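Local structure of cyclic nucleotide-binding domain (Methylobacillus flagellatus KT, 3GYD) at residues T168-F171 with R172-D176; Y175-I178 with L179-L183. The protein binds cyclic AMP through a cyclic nucleotide-binding domain of the CAP effector-domain family and may serve in ion-channel regulation. One frame throughout, in Å; residues are numbered along the deposited sequence.

Interaction 1 (T168-F171 with R172-D176); sequences TARF and RESYD. With CMP (adenosine-3',5'-cyclic-monophosphate), chain D.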
ATOM      1  N   THR B 168       3.268   3.569   0.595  1.00 17.46           N
ATOM      2  CA  THR B 168       4.567   3.476   1.266  1.00 16.05           C
ATOM      3  C   THR B 168       5.035   4.882   1.685  1.00 18.06           C
ATOM      4  O   THR B 168       5.509   5.091   2.805  1.00 16.80           O
ATOM      5  CB  THR B 168       5.638   2.738   0.388  1.00 15.54           C
ATOM      6  OG1 THR B 168       5.881   3.495  -0.800  1.00 16.37           O
ATOM      7  CG2 THR B 168       5.186   1.267  -0.005  1.00 15.81           C
ATOM      8  N   ALA B 169       4.887   5.857   0.798  1.00 16.60           N
ATOM      9  CA  ALA B 169       5.237   7.235   1.133  1.00 18.45           C
ATOM     10  C   ALA B 169       4.435   7.762   2.340  1.00 18.50           C
ATOM     11  O   ALA B 169       4.994   8.429   3.233  1.00 17.99           O
ATOM     12  CB  ALA B 169       5.073   8.149  -0.078  1.00 18.55           C
ATOM     13  N   ARG B 170       3.141   7.437   2.357  1.00 20.99           N
ATOM     14  CA  ARG B 170       2.224   7.853   3.400  1.00 21.72           C
ATOM     15  C   ARG B 170       2.612   7.184   4.714  1.00 21.30           C
ATOM     16  O   ARG B 170       2.613   7.817   5.771  1.00 17.63           O
ATOM     17  CB  ARG B 170       0.788   7.481   2.980  1.00 22.06           C
ATOM     18  CG  ARG B 170      -0.355   8.081   3.811  1.00 23.29           C
ATOM     19  CD  ARG B 170      -1.620   8.037   2.935  1.00 23.35           C
ATOM     20  NE  ARG B 170      -1.765   9.231   2.078  1.00 23.89           N
ATOM     21  CZ  ARG B 170      -2.759   9.401   1.201  1.00 24.55           C
ATOM     22  NH1 ARG B 170      -3.635   8.429   0.987  1.00 23.04           N
ATOM     23  NH2 ARG B 170      -2.841  10.500   0.483  1.00 24.87           N
ATOM     24  N   PHE B 171       3.005   5.922   4.627  1.00 19.96           N
ATOM     25  CA  PHE B 171       3.386   5.166   5.819  1.00 22.05           C
ATOM     26  C   PHE B 171       4.678   5.767   6.395  1.00 21.01           C
ATOM     27  O   PHE B 171       4.768   5.984   7.605  1.00 22.50           O
ATOM     28  CB  PHE B 171       3.561   3.662   5.506  1.00 24.11           C
ATOM     29  CG  PHE B 171       3.527   2.767   6.735  1.00 24.36           C
ATOM     30  CD1 PHE B 171       4.644   2.563   7.490  1.00 27.13           C
ATOM     31  CD2 PHE B 171       2.374   2.126   7.117  1.00 26.14           C
ATOM     32  CE1 PHE B 171       4.599   1.748   8.627  1.00 26.65           C
ATOM     33  CE2 PHE B 171       2.315   1.323   8.232  1.00 26.07           C
ATOM     34  CZ  PHE B 171       3.421   1.123   8.979  1.00 25.85           C
ATOM     35  N   ARG B 172       5.668   6.035   5.538  1.00 20.05           N
ATOM     36  CA  ARG B 172       6.949   6.601   5.995  1.00 22.37           C
ATOM     37  C   ARG B 172       6.774   7.993   6.603  1.00 22.98           C
ATOM     38  O   ARG B 172       7.384   8.297   7.649  1.00 21.67           O
ATOM     39  CB  ARG B 172       8.001   6.700   4.859  1.00 22.93           C
ATOM     40  CG  ARG B 172       8.509   5.377   4.311  1.00 24.10           C
ATOM     41  CD  ARG B 172       9.420   5.610   3.078  1.00 24.23           C
ATOM     42  NE  ARG B 172       9.716   4.441   2.268  1.00 23.23           N
ATOM     43  CZ  ARG B 172      10.679   3.564   2.545  1.00 26.07           C
ATOM     44  NH1 ARG B 172      11.414   3.683   3.646  1.00 26.69           N
ATOM     45  NH2 ARG B 172      10.920   2.549   1.717  1.00 26.64           N
ATOM     46  N   GLU B 173       6.009   8.836   5.926  1.00 23.58           N
ATOM     47  CA  GLU B 173       5.790  10.209   6.377  1.00 23.96           C
ATOM     48  C   GLU B 173       5.035  10.204   7.709  1.00 23.90           C
ATOM     49  O   GLU B 173       5.399  10.915   8.670  1.00 23.69           O
ATOM     50  CB  GLU B 173       5.002  10.987   5.320  1.00 25.44           C
ATOM     51  CG  GLU B 173       4.838  12.497   5.636  1.00 27.09           C
ATOM     52  CD  GLU B 173       3.731  12.823   6.672  1.00 28.97           C
ATOM     53  OE1 GLU B 173       2.685  12.135   6.674  1.00 29.73           O
ATOM     54  OE2 GLU B 173       3.899  13.795   7.469  1.00 30.45           O
ATOM     55  N   SER B 174       3.982   9.406   7.755  1.00 23.98           N
ATOM     56  CA  SER B 174       3.096   9.404   8.899  1.00 25.32           C
ATOM     57  C   SER B 174       3.790   8.890  10.116  1.00 26.91           C
ATOM     58  O   SER B 174       3.643   9.467  11.204  1.00 27.55           O
ATOM     59  CB  SER B 174       1.808   8.625   8.626  1.00 25.77           C
ATOM     60  OG  SER B 174       1.085   9.278   7.577  1.00 26.94           O
ATOM     61  N   TYR B 175       4.595   7.841   9.963  1.00 28.05           N
ATOM     62  CA  TYR B 175       5.237   7.297  11.125  1.00 29.53           C
ATOM     63  C   TYR B 175       6.529   8.027  11.510  1.00 29.19           C
ATOM     64  O   TYR B 175       6.914   7.965  12.660  1.00 27.51           O
ATOM     65  CB  TYR B 175       5.308   5.753  11.085  1.00 32.25           C
ATOM     66  CG  TYR B 175       3.935   5.161  11.431  1.00 32.63           C
ATOM     67  CD1 TYR B 175       3.467   5.173  12.741  1.00 33.17           C
ATOM     68  CD2 TYR B 175       3.088   4.642  10.453  1.00 33.11           C
ATOM     69  CE1 TYR B 175       2.209   4.673  13.074  1.00 33.28           C
ATOM     70  CE2 TYR B 175       1.820   4.123  10.776  1.00 33.23           C
ATOM     71  CZ  TYR B 175       1.392   4.146  12.089  1.00 33.39           C
ATOM     72  OH  TYR B 175       0.147   3.662  12.436  1.00 33.35           O
ATOM     73  N   ASP B 176       7.134   8.795  10.598  1.00 27.90           N
ATOM     74  CA  ASP B 176       8.197   9.734  10.996  1.00 27.45           C
ATOM     75  C   ASP B 176       7.630  10.840  11.909  1.00 27.11           C
ATOM     76  O   ASP B 176       8.295  11.310  12.818  1.00 27.86           O
ATOM     77  CB  ASP B 176       8.842  10.402   9.779  1.00 28.40           C
ATOM     78  CG  ASP B 176       9.780   9.459   8.986  1.00 30.43           C
ATOM     79  OD1 ASP B 176      10.145   8.364   9.492  1.00 29.08           O
ATOM     80  OD2 ASP B 176      10.159   9.837   7.843  1.00 31.52           O
TER
HETATM   81  P   CMP D 300      -9.858   4.961   3.536  1.00 17.42           P
HETATM   82  O1P CMP D 300     -10.634   4.221   2.500  1.00 16.64           O
HETATM   83  O2P CMP D 300      -9.568   4.235   4.851  1.00 18.04           O
HETATM   84  O5' CMP D 300     -10.771   6.261   3.990  1.00 18.33           O
HETATM   85  C5' CMP D 300     -10.192   7.296   4.785  1.00 17.14           C
HETATM   86  C4' CMP D 300      -8.912   7.739   4.090  1.00 16.38           C
HETATM   87  O4' CMP D 300      -8.084   8.592   4.834  1.00 17.47           O
HETATM   88  C3' CMP D 300      -7.925   6.602   3.812  1.00 17.23           C
HETATM   89  O3' CMP D 300      -8.567   5.697   2.930  1.00 17.95           O
HETATM   90  C2' CMP D 300      -6.738   7.385   3.283  1.00 17.63           C
HETATM   91  O2' CMP D 300      -6.921   7.718   1.893  1.00 17.03           O
HETATM   92  C1' CMP D 300      -6.838   8.669   4.129  1.00 19.75           C
HETATM   93  N9  CMP D 300      -5.753   8.654   5.104  1.00 20.06           N
HETATM   94  C8  CMP D 300      -5.705   7.856   6.176  1.00 20.70           C
HETATM   95  N7  CMP D 300      -4.558   8.047   6.848  1.00 21.66           N
HETATM   96  C5  CMP D 300      -3.865   8.998   6.209  1.00 21.24           C
HETATM   97  C6  CMP D 300      -2.584   9.682   6.358  1.00 22.39           C
HETATM   98  N6  CMP D 300      -1.770   9.405   7.407  1.00 22.42           N
HETATM   99  N1  CMP D 300      -2.253  10.592   5.440  1.00 21.51           N
HETATM  100  C2  CMP D 300      -3.035  10.916   4.372  1.00 21.40           C
HETATM  101  N3  CMP D 300      -4.216  10.317   4.172  1.00 20.40           N
HETATM  102  C4  CMP D 300      -4.669   9.400   5.040  1.00 20.47           C
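Ser174 and Arg170 sit one helical turn apart and meet the adenine of cyclic AMP together. The serine hydroxyl donates to the carbonyl of Arg170, OG to O 2.8 Å, while the amide N of Ser174 reaches the same oxygen from the opposite face of the carbonyl plane. OG of Ser174 also uses its lone pairs to accept from N6 of the nucleotide at 2.9 Å, a bent bond with an N-H...O angle of 135°. Its first torsion, which sets OG beside its own backbone N and anti to the carbonyl carbon, is what turns the hydroxyl back to the preceding turn.

Arg170 can be followed outward. Its CB leads to CG, which lies 3.5 Å from N1 of the adenine; CD comes next, near C2 and N1. The chain then bends at chi3 (-88°) and carries NE to 3.1 Å from C2 of the base. At the tip one face of the guanidinium covers the C2-N3 edge of the adenine, the two planes inclined to each other, while NH1 forms a salt bridge with Glu116 and NH2 bonds to the carbonyl of Ile113. Those two bonds fix the rotation of the group.

On another side of the helix the Phe171 and Tyr175 rings meet at 43°, centroids 4.8 Å apart, with CD2 of Tyr175 over the centre of one face of Phe171. Tyr175 OH goes on to Ser174 of the second subunit.

This part of helix 153-178 thus lies between the adenine, held in the pocket with helix 116-121 and strand 113-114, and the second subunit, where Phe171 meets its counterpart edge-to-face and Arg172 bonds to the carbonyl of Pro124 and makes a salt bridge with Asp121, both of that chain.

Interaction 2 (Y175-I178 with L179-L183); sequences YDRI and LPKTL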
ATOM      1  N   TYR B 175       4.595   7.841   9.963  1.00 28.05           N
ATOM      2  CA  TYR B 175       5.237   7.297  11.125  1.00 29.53           C
ATOM      3  C   TYR B 175       6.529   8.027  11.510  1.00 29.19           C
ATOM      4  O   TYR B 175       6.914   7.965  12.660  1.00 27.51           O
ATOM      5  CB  TYR B 175       5.308   5.753  11.085  1.00 32.25           C
ATOM      6  CG  TYR B 175       3.935   5.161  11.431  1.00 32.63           C
ATOM      7  CD1 TYR B 175       3.467   5.173  12.741  1.00 33.17           C
ATOM      8  CD2 TYR B 175       3.088   4.642  10.453  1.00 33.11           C
ATOM      9  CE1 TYR B 175       2.209   4.673  13.074  1.00 33.28           C
ATOM     10  CE2 TYR B 175       1.820   4.123  10.776  1.00 33.23           C
ATOM     11  CZ  TYR B 175       1.392   4.146  12.089  1.00 33.39           C
ATOM     12  OH  TYR B 175       0.147   3.662  12.436  1.00 33.35           O
ATOM     13  N   ASP B 176       7.134   8.795  10.598  1.00 27.90           N
ATOM     14  CA  ASP B 176       8.197   9.734  10.996  1.00 27.45           C
ATOM     15  C   ASP B 176       7.630  10.840  11.909  1.00 27.11           C
ATOM     16  O   ASP B 176       8.295  11.310  12.818  1.00 27.86           O
ATOM     17  CB  ASP B 176       8.842  10.402   9.779  1.00 28.40           C
ATOM     18  CG  ASP B 176       9.780   9.459   8.986  1.00 30.43           C
ATOM     19  OD1 ASP B 176      10.145   8.364   9.492  1.00 29.08           O
ATOM     20  OD2 ASP B 176      10.159   9.837   7.843  1.00 31.52           O
ATOM     21  N   ARG B 177       6.403  11.246  11.639  1.00 25.82           N
ATOM     22  CA  ARG B 177       5.701  12.284  12.385  1.00 26.06           C
ATOM     23  C   ARG B 177       5.132  11.759  13.717  1.00 24.89           C
ATOM     24  O   ARG B 177       5.256  12.405  14.761  1.00 25.95           O
ATOM     25  CB  ARG B 177       4.583  12.786  11.475  1.00 26.51           C
ATOM     26  CG  ARG B 177       3.771  13.929  11.948  1.00 27.43           C
ATOM     27  CD  ARG B 177       3.215  14.710  10.736  1.00 26.84           C
ATOM     28  NE  ARG B 177       2.572  13.890   9.708  1.00 27.43           N
ATOM     29  CZ  ARG B 177       1.357  13.366   9.818  1.00 27.74           C
ATOM     30  NH1 ARG B 177       0.677  13.504  10.949  1.00 27.85           N
ATOM     31  NH2 ARG B 177       0.835  12.661   8.806  1.00 27.51           N
ATOM     32  N   ILE B 178       4.524  10.582  13.677  1.00 23.31           N
ATOM     33  CA  ILE B 178       3.754  10.055  14.799  1.00 24.25           C
ATOM     34  C   ILE B 178       4.576   9.295  15.829  1.00 23.11           C
ATOM     35  O   ILE B 178       4.328   9.425  17.020  1.00 22.67           O
ATOM     36  CB  ILE B 178       2.634   9.125  14.276  1.00 25.98           C
ATOM     37  CG1 ILE B 178       1.499   9.958  13.667  1.00 27.29           C
ATOM     38  CG2 ILE B 178       2.152   8.168  15.392  1.00 27.42           C
ATOM     39  CD1 ILE B 178       0.627   9.136  12.690  1.00 27.03           C
ATOM     40  N   LEU B 179       5.548   8.471  15.402  1.00 21.43           N
ATOM     41  CA  LEU B 179       6.293   7.645  16.378  1.00 21.04           C
ATOM     42  C   LEU B 179       6.967   8.458  17.474  1.00 20.74           C
ATOM     43  O   LEU B 179       6.949   8.047  18.644  1.00 19.44           O
ATOM     44  CB  LEU B 179       7.321   6.720  15.698  1.00 20.80           C
ATOM     45  CG  LEU B 179       6.677   5.607  14.875  1.00 21.28           C
ATOM     46  CD1 LEU B 179       7.796   4.787  14.220  1.00 20.89           C
ATOM     47  CD2 LEU B 179       5.785   4.702  15.728  1.00 21.33           C
ATOM     48  N   PRO B 180       7.563   9.613  17.120  1.00 20.57           N
ATOM     49  CA  PRO B 180       8.205  10.420  18.173  1.00 21.50           C
ATOM     50  C   PRO B 180       7.240  10.988  19.219  1.00 21.95           C
ATOM     51  O   PRO B 180       7.683  11.427  20.267  1.00 23.70           O
ATOM     52  CB  PRO B 180       8.881  11.551  17.381  1.00 21.07           C
ATOM     53  CG  PRO B 180       9.024  11.003  15.990  1.00 21.05           C
ATOM     54  CD  PRO B 180       7.761  10.220  15.797  1.00 20.37           C
ATOM     55  N   LYS B 181       5.944  10.956  18.942  1.00 22.74           N
ATOM     56  CA  LYS B 181       4.923  11.442  19.867  1.00 25.01           C
ATOM     57  C   LYS B 181       4.345  10.317  20.733  1.00 24.35           C
ATOM     58  O   LYS B 181       3.438  10.550  21.519  1.00 25.04           O
ATOM     59  CB  LYS B 181       3.812  12.143  19.086  1.00 25.09           C
ATOM     60  CG  LYS B 181       4.300  13.339  18.303  1.00 26.32           C
ATOM     61  CD  LYS B 181       3.262  13.836  17.337  1.00 28.39           C
ATOM     62  CE  LYS B 181       3.736  15.102  16.645  1.00 30.12           C
ATOM     63  NZ  LYS B 181       4.750  14.765  15.603  1.00 32.37           N
ATOM     64  N   THR B 182       4.854   9.104  20.571  1.00 24.17           N
ATOM     65  CA  THR B 182       4.299   7.954  21.272  1.00 24.51           C
ATOM     66  C   THR B 182       4.871   7.863  22.689  1.00 25.57           C
ATOM     67  O   THR B 182       5.992   8.312  22.955  1.00 25.77           O
ATOM     68  CB  THR B 182       4.547   6.623  20.521  1.00 23.99           C
ATOM     69  OG1 THR B 182       5.959   6.359  20.442  1.00 22.82           O
ATOM     70  CG2 THR B 182       3.898   6.664  19.109  1.00 24.03           C
ATOM     71  N   LEU B 183       4.082   7.279  23.582  1.00 26.31           N
ATOM     72  CA  LEU B 183       4.479   7.055  24.975  1.00 27.84           C
ATOM     73  C   LEU B 183       4.534   5.578  25.333  1.00 27.48           C
ATOM     74  O   LEU B 183       3.566   4.839  25.161  1.00 27.63           O
ATOM     75  CB  LEU B 183       3.477   7.756  25.893  1.00 28.74           C
ATOM     76  CG  LEU B 183       3.709   9.229  26.237  1.00 29.90           C
ATOM     77  CD1 LEU B 183       4.701   9.946  25.331  1.00 30.22           C
ATOM     78  CD2 LEU B 183       2.375   9.966  26.284  1.00 30.22           C
TER
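The C-terminal end of helix 153-178, where it runs into a short 3-10 turn at residues 179-181, is held by backbone and side-chain bonds together. Leu179 N still makes the regular helical bond to Tyr175 O, but Pro180 has no N-H to offer Asp176 O and sets its CD against that oxygen at 3.2 Å. The next bond has the shorter step of a 3-10 turn: Lys181 N reaches Ile178 O at 2.9 Å, standing above the carbonyl plane, 52° out of it.

Lys181 takes up the carbonyl of Arg177 with its side chain. The chain runs extended past that oxygen until chi4 (76°) bends it, bringing NZ back to Arg177 O at 2.6 Å, so a positive ammonium meets the carbonyl end of the helix, where the dipole would favour it. Cut back to an alanine, this position would probably leave Arg177 O without its charged mate. The guanidinium of Arg177 turns elsewhere, to Glu173, to the carbonyl of Ile105 in its own chain and to that of Leu186 of the second subunit.

On the Tyr175 side of the turn, Leu179 packs obliquely on the tyrosine ring, CD2 of Leu179 lying 3.8 Å from CD1 of Tyr175. Thr182 then bends back, with both its N and its OG1 donating to Leu179 O; the hydroxyl bond, 2.7 Å long, lies in the carbonyl plane. OG1 also meets Lys100 of the second subunit. Such tightening from alpha-helical to 3-10 bonding is a familiar way for a helix to end, and here it leads the chain into the subunit interface.

Interactions 1 and 2 follow each other along the end of helix 153-178, their centres about 11 Å apart, and overlap at Tyr175 and Asp176. Interaction 1 comes first and lies nearer the chain's centre in space, about 16 Å between centres against about 24 Å for interaction 2, which carries the helix through its last turn into the loop beyond. Both touch the second subunit. The same few turns therefore face both the nucleotide and the second subunit, and since Tyr175 of the second subunit bonds to the cyclic AMP held by this chain, ligand binding and subunit pairing are joined in these final turns.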